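Local coordinates for protein HupZ (Streptococcus sp. 'group A', PDB 5ESC) that degrades heme in vitro and is a dimeric split-barrel protein of the pyridoxamine 5'-phosphate oxidase family, at residues M34-W37 with T41-Y44; I43-T48 with E91-W96. All blocks are in the same frame, centred on the assembly; numbering follows the deposited sequence.

Contacts 1 and 2 illustrate how one strand can be held by different chemistry along an edge and over a face. Strand 41-46 serves both. In contact 1, the more central and larger, it pairs with strand 35-38, and backbone hydrogen bonds are backed by apolar and aromatic packing. Contact 2 lies farther from the middle of the chain, where the same strand meets helix 88-97; it is small though buried, and rests chiefly on one amide. The two share I43 and Y44, and their centres are about 10 Å apart. They also touch directly: R35 of contact 1 reaches N45 and W96 of contact 2, and W37 packs on A92.

Contact 1: M34-W37 with T41-Y44; sequences MRLW and TFIY
R35 and I43 face each other as an antiparallel hydrogen-bonded pair, their CA atoms 5.6 Å apart, and two reciprocal bonds join the backbones: R35 N to I43 O and I43 N to R35 O, each 2.9 Å long. L36 and F42 follow as a non-hydrogen-bonded pair, and W37 N then donates to T41 O where the chain turns a corner. Among the side chains, the ethyl arm of I43 is central on its face of the sheet. Its CD1 lies over one face of the R35 guanidinium, 3.5 Å from R35 NH1, and also approaches W37 CE3 at 3.7 Å. R35 gets there because its CG sits between the backbone N and the carbonyl carbon (chi1 55°) and the chain then runs extended to NE; beyond I43, NH2 bonds to S33 O and the guanidinium makes a cation-pi contact with W96. On the other side of the hairpin F42 takes L36 and M34. L36 CD2 makes a CH-pi contact over the ring, 3.8 Å from the F42 centroid, while M34 SD stands oblique to that ring in a Met-aromatic contact. Bends at chi2 and chi3 of M34 carry CE on to Y44 CD1, 3.9 Å away. I10 of helix 4-12 and F77 extend this apolar cluster. This is a beta hairpin, strands 35-38 and 41-46, with 35-38 the outermost strand of the sheet within this chain, in a split-barrel fold.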
ATOM      1  N   MET A  34      -8.367   8.522   6.465  1.00 14.20           N
ATOM      2  CA  MET A  34      -7.666   9.427   5.532  1.00 14.66           C
ATOM      3  C   MET A  34      -8.726  10.233   4.741  1.00 14.24           C
ATOM      4  O   MET A  34      -9.661   9.625   4.179  1.00 14.89           O
ATOM      5  CB  MET A  34      -6.810   8.670   4.605  1.00 15.14           C
ATOM      6  CG  MET A  34      -5.905   9.591   3.680  1.00 16.65           C
ATOM      7  SD  MET A  34      -4.499  10.350   4.508  1.00 17.67           S
ATOM      8  CE  MET A  34      -3.405   8.986   4.889  1.00 20.02           C
ATOM      9  N   ARG A  35      -8.628  11.549   4.677  1.00 13.96           N
ATOM     10  CA  ARG A  35      -9.628  12.368   3.989  1.00 12.08           C
ATOM     11  C   ARG A  35      -9.064  13.683   3.529  1.00 12.70           C
ATOM     12  O   ARG A  35      -8.085  14.141   4.087  1.00 10.61           O
ATOM     13  CB  ARG A  35     -10.744  12.660   4.961  1.00 12.73           C
ATOM     14  CG  ARG A  35     -10.363  13.299   6.284  1.00 12.42           C
ATOM     15  CD  ARG A  35     -11.434  12.997   7.362  1.00 13.85           C
ATOM     16  NE  ARG A  35     -11.203  13.697   8.617  1.00 15.19           N
ATOM     17  CZ  ARG A  35     -10.440  13.302   9.616  1.00 12.89           C
ATOM     18  NH1 ARG A  35     -10.297  14.063  10.673  1.00  9.63           N
ATOM     19  NH2 ARG A  35      -9.810  12.132   9.591  1.00 14.05           N
ATOM     20  N   LEU A  36      -9.717  14.359   2.631  1.00 12.35           N
ATOM     21  CA  LEU A  36      -9.191  15.598   2.093  1.00 14.93           C
ATOM     22  C   LEU A  36      -9.490  16.750   3.024  1.00 14.75           C
ATOM     23  O   LEU A  36     -10.593  16.875   3.560  1.00 15.27           O
ATOM     24  CB  LEU A  36      -9.792  15.902   0.698  1.00 15.74           C
ATOM     25  CG  LEU A  36      -9.288  15.214  -0.525  1.00 17.34           C
ATOM     26  CD1 LEU A  36     -10.209  15.437  -1.750  1.00 19.56           C
ATOM     27  CD2 LEU A  36      -7.816  15.427  -0.901  1.00 19.30           C
ATOM     28  N   TRP A  37      -8.486  17.620   3.198  1.00 12.54           N
ATOM     29  CA  TRP A  37      -8.589  18.878   3.890  1.00 12.87           C
ATOM     30  C   TRP A  37      -8.826  19.988   2.870  1.00 14.34           C
ATOM     31  O   TRP A  37      -9.571  20.943   3.140  1.00 13.69           O
ATOM     32  CB  TRP A  37      -7.267  19.181   4.610  1.00 11.72           C
ATOM     33  CG  TRP A  37      -7.330  20.447   5.391  1.00 12.72           C
ATOM     34  CD1 TRP A  37      -6.876  21.698   4.998  1.00 11.39           C
ATOM     35  CD2 TRP A  37      -7.924  20.643   6.697  1.00 12.61           C
ATOM     36  NE1 TRP A  37      -7.141  22.587   5.943  1.00 13.65           N
ATOM     37  CE2 TRP A  37      -7.776  22.016   7.003  1.00 12.27           C
ATOM     38  CE3 TRP A  37      -8.556  19.812   7.610  1.00 12.66           C
ATOM     39  CZ2 TRP A  37      -8.201  22.575   8.198  1.00 16.87           C
ATOM     40  CZ3 TRP A  37      -9.019  20.373   8.821  1.00 15.15           C
ATOM     41  CH2 TRP A  37      -8.818  21.718   9.107  1.00 15.21           C
ATOM     42  N   THR A  41      -4.149  18.635   0.305  1.00 11.88           N
ATOM     43  CA  THR A  41      -3.817  18.221   1.671  1.00 12.69           C
ATOM     44  C   THR A  41      -4.772  17.129   2.086  1.00 11.67           C
ATOM     45  O   THR A  41      -5.951  17.292   1.897  1.00 10.51           O
ATOM     46  CB  THR A  41      -3.923  19.404   2.634  1.00 13.95           C
ATOM     47  OG1 THR A  41      -3.291  20.529   2.040  1.00 16.16           O
ATOM     48  CG2 THR A  41      -3.246  19.095   4.065  1.00 13.17           C
ATOM     49  N   PHE A  42      -4.262  16.056   2.659  1.00 10.60           N
ATOM     50  CA  PHE A  42      -5.090  15.059   3.303  1.00 10.16           C
ATOM     51  C   PHE A  42      -4.801  15.167   4.775  1.00  9.50           C
ATOM     52  O   PHE A  42      -3.713  15.653   5.182  1.00 10.40           O
ATOM     53  CB  PHE A  42      -4.694  13.633   2.925  1.00 11.24           C
ATOM     54  CG  PHE A  42      -5.068  13.183   1.556  1.00 13.02           C
ATOM     55  CD1 PHE A  42      -6.269  12.486   1.319  1.00 13.13           C
ATOM     56  CD2 PHE A  42      -4.202  13.402   0.472  1.00 14.68           C
ATOM     57  CE1 PHE A  42      -6.578  12.030   0.081  1.00 12.99           C
ATOM     58  CE2 PHE A  42      -4.543  12.952  -0.795  1.00 15.25           C
ATOM     59  CZ  PHE A  42      -5.711  12.241  -0.990  1.00 12.39           C
ATOM     60  N   ILE A  43      -5.714  14.716   5.626  1.00  9.32           N
ATOM     61  CA  ILE A  43      -5.433  14.550   7.016  1.00  9.71           C
ATOM     62  C   ILE A  43      -5.885  13.140   7.375  1.00 10.79           C
ATOM     63  O   ILE A  43      -6.736  12.580   6.657  1.00  9.75           O
ATOM     64  CB  ILE A  43      -6.059  15.623   7.980  1.00  9.05           C
ATOM     65  CG1 ILE A  43      -7.612  15.792   7.860  1.00 10.62           C
ATOM     66  CG2 ILE A  43      -5.317  17.008   7.836  1.00  7.40           C
ATOM     67  CD1 ILE A  43      -8.237  16.404   9.053  1.00 12.58           C
ATOM     68  N   TYR A  44      -5.374  12.595   8.470  1.00 11.25           N
ATOM     69  CA  TYR A  44      -5.874  11.338   9.016  1.00 12.09           C
ATOM     70  C   TYR A  44      -5.782  11.396  10.535  1.00 12.53           C
ATOM     71  O   TYR A  44      -4.987  12.149  11.059  1.00 12.77           O
ATOM     72  CB  TYR A  44      -5.162  10.078   8.432  1.00 11.79           C
ATOM     73  CG  TYR A  44      -3.799   9.721   9.031  1.00 13.12           C
ATOM     74  CD1 TYR A  44      -2.640  10.240   8.512  1.00 14.10           C
ATOM     75  CD2 TYR A  44      -3.698   8.856  10.111  1.00 12.94           C
ATOM     76  CE1 TYR A  44      -1.376   9.920   9.045  1.00 15.12           C
ATOM     77  CE2 TYR A  44      -2.411   8.518  10.658  1.00 12.78           C
ATOM     78  CZ  TYR A  44      -1.274   9.067  10.102  1.00 16.23           C
ATOM     79  OH  TYR A  44      -0.006   8.787  10.544  1.00 16.48           O
TER

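Contact 2: I43-T48 with E91-W96; sequences IYNENT and EAAKKW
N45 meets A93 where strand 41-46 faces helix 88-97, and nearly all the close packing gathers round its amide. N45 ND2 donates to A93 O over 2.9 Å in a fairly straight bond, with an N-H...O angle of 163°. The acceptor lies close to the plane of the N45 amide, yet the donor comes from above the A93 carbonyl plane, about 52° out of it. The other branch of the amide turns to the side chains: N45 OD1 rests 3.5 Å from A93 CB. It also comes within 3.8 Å of W96 CE3, the indole being steeply inclined to the amide. OD1 also accepts a hydrogen bond from R35 NH2, so both ends of this buried amide are engaged and its rotation is probably fixed. V107 of strand 106-117 packs against A93 and I43 alike. Farther along, the segments part. E46 makes no contact with the helix; its carboxylate is turned back on its own strand and the following loop, where OE2 is bonded to Y44 OH at 2.7 Å and OE1 takes both T48 N and T48 OG1. T48 itself is exposed, as are E91 and K95 on the helix. The chemistry implies a small interface resting on one polar group: ND2 of N45 gives to the helix carbonyl and OD1 accepts from R35, tying helix 88-97 to both strands of the hairpin.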
ATOM      1  N   ILE A  43      -5.714  14.716   5.626  1.00  9.32           N
ATOM      2  CA  ILE A  43      -5.433  14.550   7.016  1.00  9.71           C
ATOM      3  C   ILE A  43      -5.885  13.140   7.375  1.00 10.79           C
ATOM      4  O   ILE A  43      -6.736  12.580   6.657  1.00  9.75           O
ATOM      5  CB  ILE A  43      -6.059  15.623   7.980  1.00  9.05           C
ATOM      6  CG1 ILE A  43      -7.612  15.792   7.860  1.00 10.62           C
ATOM      7  CG2 ILE A  43      -5.317  17.008   7.836  1.00  7.40           C
ATOM      8  CD1 ILE A  43      -8.237  16.404   9.053  1.00 12.58           C
ATOM      9  N   TYR A  44      -5.374  12.595   8.470  1.00 11.25           N
ATOM     10  CA  TYR A  44      -5.874  11.338   9.016  1.00 12.09           C
ATOM     11  C   TYR A  44      -5.782  11.396  10.535  1.00 12.53           C
ATOM     12  O   TYR A  44      -4.987  12.149  11.059  1.00 12.77           O
ATOM     13  CB  TYR A  44      -5.162  10.078   8.432  1.00 11.79           C
ATOM     14  CG  TYR A  44      -3.799   9.721   9.031  1.00 13.12           C
ATOM     15  CD1 TYR A  44      -2.640  10.240   8.512  1.00 14.10           C
ATOM     16  CD2 TYR A  44      -3.698   8.856  10.111  1.00 12.94           C
ATOM     17  CE1 TYR A  44      -1.376   9.920   9.045  1.00 15.12           C
ATOM     18  CE2 TYR A  44      -2.411   8.518  10.658  1.00 12.78           C
ATOM     19  CZ  TYR A  44      -1.274   9.067  10.102  1.00 16.23           C
ATOM     20  OH  TYR A  44      -0.006   8.787  10.544  1.00 16.48           O
ATOM     21  N   ASN A  45      -6.566  10.610  11.236  1.00 11.61           N
ATOM     22  CA  ASN A  45      -6.468  10.543  12.699  1.00 11.73           C
ATOM     23  C   ASN A  45      -5.430   9.472  13.128  1.00 12.31           C
ATOM     24  O   ASN A  45      -5.596   8.317  12.742  1.00 13.55           O
ATOM     25  CB  ASN A  45      -7.830  10.169  13.246  1.00 12.24           C
ATOM     26  CG  ASN A  45      -8.737  11.310  13.339  1.00 14.21           C
ATOM     27  OD1 ASN A  45      -8.860  12.060  12.399  1.00 13.67           O
ATOM     28  ND2 ASN A  45      -9.425  11.467  14.499  1.00 12.19           N
ATOM     29  N   GLU A  46      -4.390   9.829  13.872  1.00 12.05           N
ATOM     30  CA  GLU A  46      -3.335   8.914  14.235  1.00 14.73           C
ATOM     31  C   GLU A  46      -3.668   8.471  15.647  1.00 15.74           C
ATOM     32  O   GLU A  46      -3.596   9.270  16.555  1.00 15.18           O
ATOM     33  CB  GLU A  46      -1.984   9.616  14.281  1.00 15.38           C
ATOM     34  CG  GLU A  46      -0.864   8.700  14.721  1.00 20.14           C
ATOM     35  CD  GLU A  46      -0.857   7.377  13.977  1.00 21.36           C
ATOM     36  OE1 GLU A  46      -1.456   6.429  14.509  1.00 16.95           O
ATOM     37  OE2 GLU A  46      -0.306   7.318  12.813  1.00 20.49           O
ATOM     38  N   ASN A  47      -3.995   7.227  15.847  1.00 18.07           N
ATOM     39  CA  ASN A  47      -4.421   6.754  17.168  1.00 19.64           C
ATOM     40  C   ASN A  47      -3.323   5.913  17.798  1.00 21.87           C
ATOM     41  O   ASN A  47      -3.514   5.344  18.865  1.00 22.10           O
ATOM     42  CB  ASN A  47      -5.689   5.919  17.021  1.00 20.54           C
ATOM     43  CG  ASN A  47      -6.883   6.728  16.518  1.00 22.05           C
ATOM     44  OD1 ASN A  47      -6.998   7.912  16.824  1.00 24.68           O
ATOM     45  ND2 ASN A  47      -7.721   6.122  15.671  1.00 23.80           N
ATOM     46  N   THR A  48      -2.177   5.806  17.139  1.00 20.81           N
ATOM     47  CA  THR A  48      -1.159   4.856  17.553  1.00 21.96           C
ATOM     48  C   THR A  48       0.220   5.562  17.637  1.00 22.58           C
ATOM     49  O   THR A  48       0.372   6.748  17.295  1.00 18.06           O
ATOM     50  CB  THR A  48      -1.054   3.695  16.487  1.00 24.62           C
ATOM     51  OG1 THR A  48      -0.363   4.183  15.307  1.00 25.87           O
ATOM     52  CG2 THR A  48      -2.429   3.168  16.058  1.00 23.96           C
ATOM     53  N   GLU A  91      -7.497  19.773  16.351  1.00 15.80           N
ATOM     54  CA  GLU A  91      -8.849  20.013  16.893  1.00 16.74           C
ATOM     55  C   GLU A  91      -9.958  19.550  15.954  1.00 16.11           C
ATOM     56  O   GLU A  91     -10.925  18.917  16.394  1.00 14.60           O
ATOM     57  CB  GLU A  91      -9.035  21.503  17.324  1.00 19.49           C
ATOM     58  CG  GLU A  91      -8.087  21.944  18.435  1.00 23.59           C
ATOM     59  CD  GLU A  91      -8.259  21.165  19.747  1.00 30.81           C
ATOM     60  OE1 GLU A  91      -9.449  20.986  20.152  1.00 40.28           O
ATOM     61  OE2 GLU A  91      -7.231  20.699  20.371  1.00 28.14           O
ATOM     62  N   ALA A  92      -9.762  19.725  14.619  1.00 15.53           N
ATOM     63  CA  ALA A  92     -10.671  19.131  13.657  1.00 15.66           C
ATOM     64  C   ALA A  92     -10.695  17.581  13.760  1.00 14.72           C
ATOM     65  O   ALA A  92     -11.773  16.966  13.662  1.00 14.21           O
ATOM     66  CB  ALA A  92     -10.348  19.513  12.215  1.00 15.83           C
ATOM     67  N   ALA A  93      -9.505  16.946  13.840  1.00 11.35           N
ATOM     68  CA  ALA A  93      -9.404  15.526  13.916  1.00 10.21           C
ATOM     69  C   ALA A  93     -10.184  14.964  15.160  1.00 11.34           C
ATOM     70  O   ALA A  93     -10.874  13.897  15.124  1.00 11.48           O
ATOM     71  CB  ALA A  93      -7.943  15.102  13.963  1.00 10.04           C
ATOM     72  N   LYS A  94     -10.036  15.697  16.243  1.00 13.49           N
ATOM     73  CA  LYS A  94     -10.671  15.312  17.519  0.50 14.62           C
ATOM     74  C   LYS A  94     -12.214  15.314  17.436  1.00 15.82           C
ATOM     75  O   LYS A  94     -13.025  14.439  17.763  1.00 19.31           O
ATOM     76  CB  LYS A  94     -10.298  16.342  18.551  0.50 15.25           C
ATOM     77  CG  LYS A  94      -9.013  16.065  19.228  0.50 15.04           C
ATOM     78  CD  LYS A  94      -9.069  16.589  20.665  0.50 15.42           C
ATOM     79  CE  LYS A  94      -8.353  17.876  20.754  0.50 16.01           C
ATOM     80  NZ  LYS A  94      -8.941  19.020  21.496  0.50 14.62           N
ATOM     81  N   LYS A  95     -12.593  16.392  16.825  1.00 17.56           N
ATOM     82  CA  LYS A  95     -13.983  16.620  16.566  1.00 21.76           C
ATOM     83  C   LYS A  95     -14.611  15.591  15.632  1.00 21.91           C
ATOM     84  O   LYS A  95     -15.618  14.974  15.960  1.00 20.31           O
ATOM     85  CB  LYS A  95     -14.179  17.990  15.930  1.00 24.97           C
ATOM     86  CG  LYS A  95     -15.629  18.379  15.634  1.00 31.83           C
ATOM     87  CD  LYS A  95     -16.444  18.435  16.974  1.00 44.87           C
ATOM     88  CE  LYS A  95     -17.896  19.010  16.869  1.00 50.77           C
ATOM     89  NZ  LYS A  95     -18.691  18.828  18.120  1.00 49.55           N
ATOM     90  N   TRP A  96     -13.932  15.342  14.501  1.00 18.83           N
ATOM     91  CA  TRP A  96     -14.287  14.285  13.590  1.00 17.21           C
ATOM     92  C   TRP A  96     -14.384  12.903  14.212  1.00 18.69           C
ATOM     93  O   TRP A  96     -15.211  12.072  13.808  1.00 18.50           O
ATOM     94  CB  TRP A  96     -13.294  14.253  12.420  1.00 15.85           C
ATOM     95  CG  TRP A  96     -13.601  13.397  11.350  1.00 16.81           C
ATOM     96  CD1 TRP A  96     -14.275  13.726  10.207  1.00 18.80           C
ATOM     97  CD2 TRP A  96     -13.232  12.006  11.207  1.00 16.28           C
ATOM     98  NE1 TRP A  96     -14.370  12.643   9.387  1.00 17.32           N
ATOM     99  CE2 TRP A  96     -13.749  11.567   9.974  1.00 15.53           C
ATOM    100  CE3 TRP A  96     -12.523  11.097  12.008  1.00 14.93           C
ATOM    101  CZ2 TRP A  96     -13.541  10.247   9.493  1.00 16.83           C
ATOM    102  CZ3 TRP A  96     -12.362   9.804  11.572  1.00 16.73           C
ATOM    103  CH2 TRP A  96     -12.884   9.371  10.325  1.00 17.55           C
TER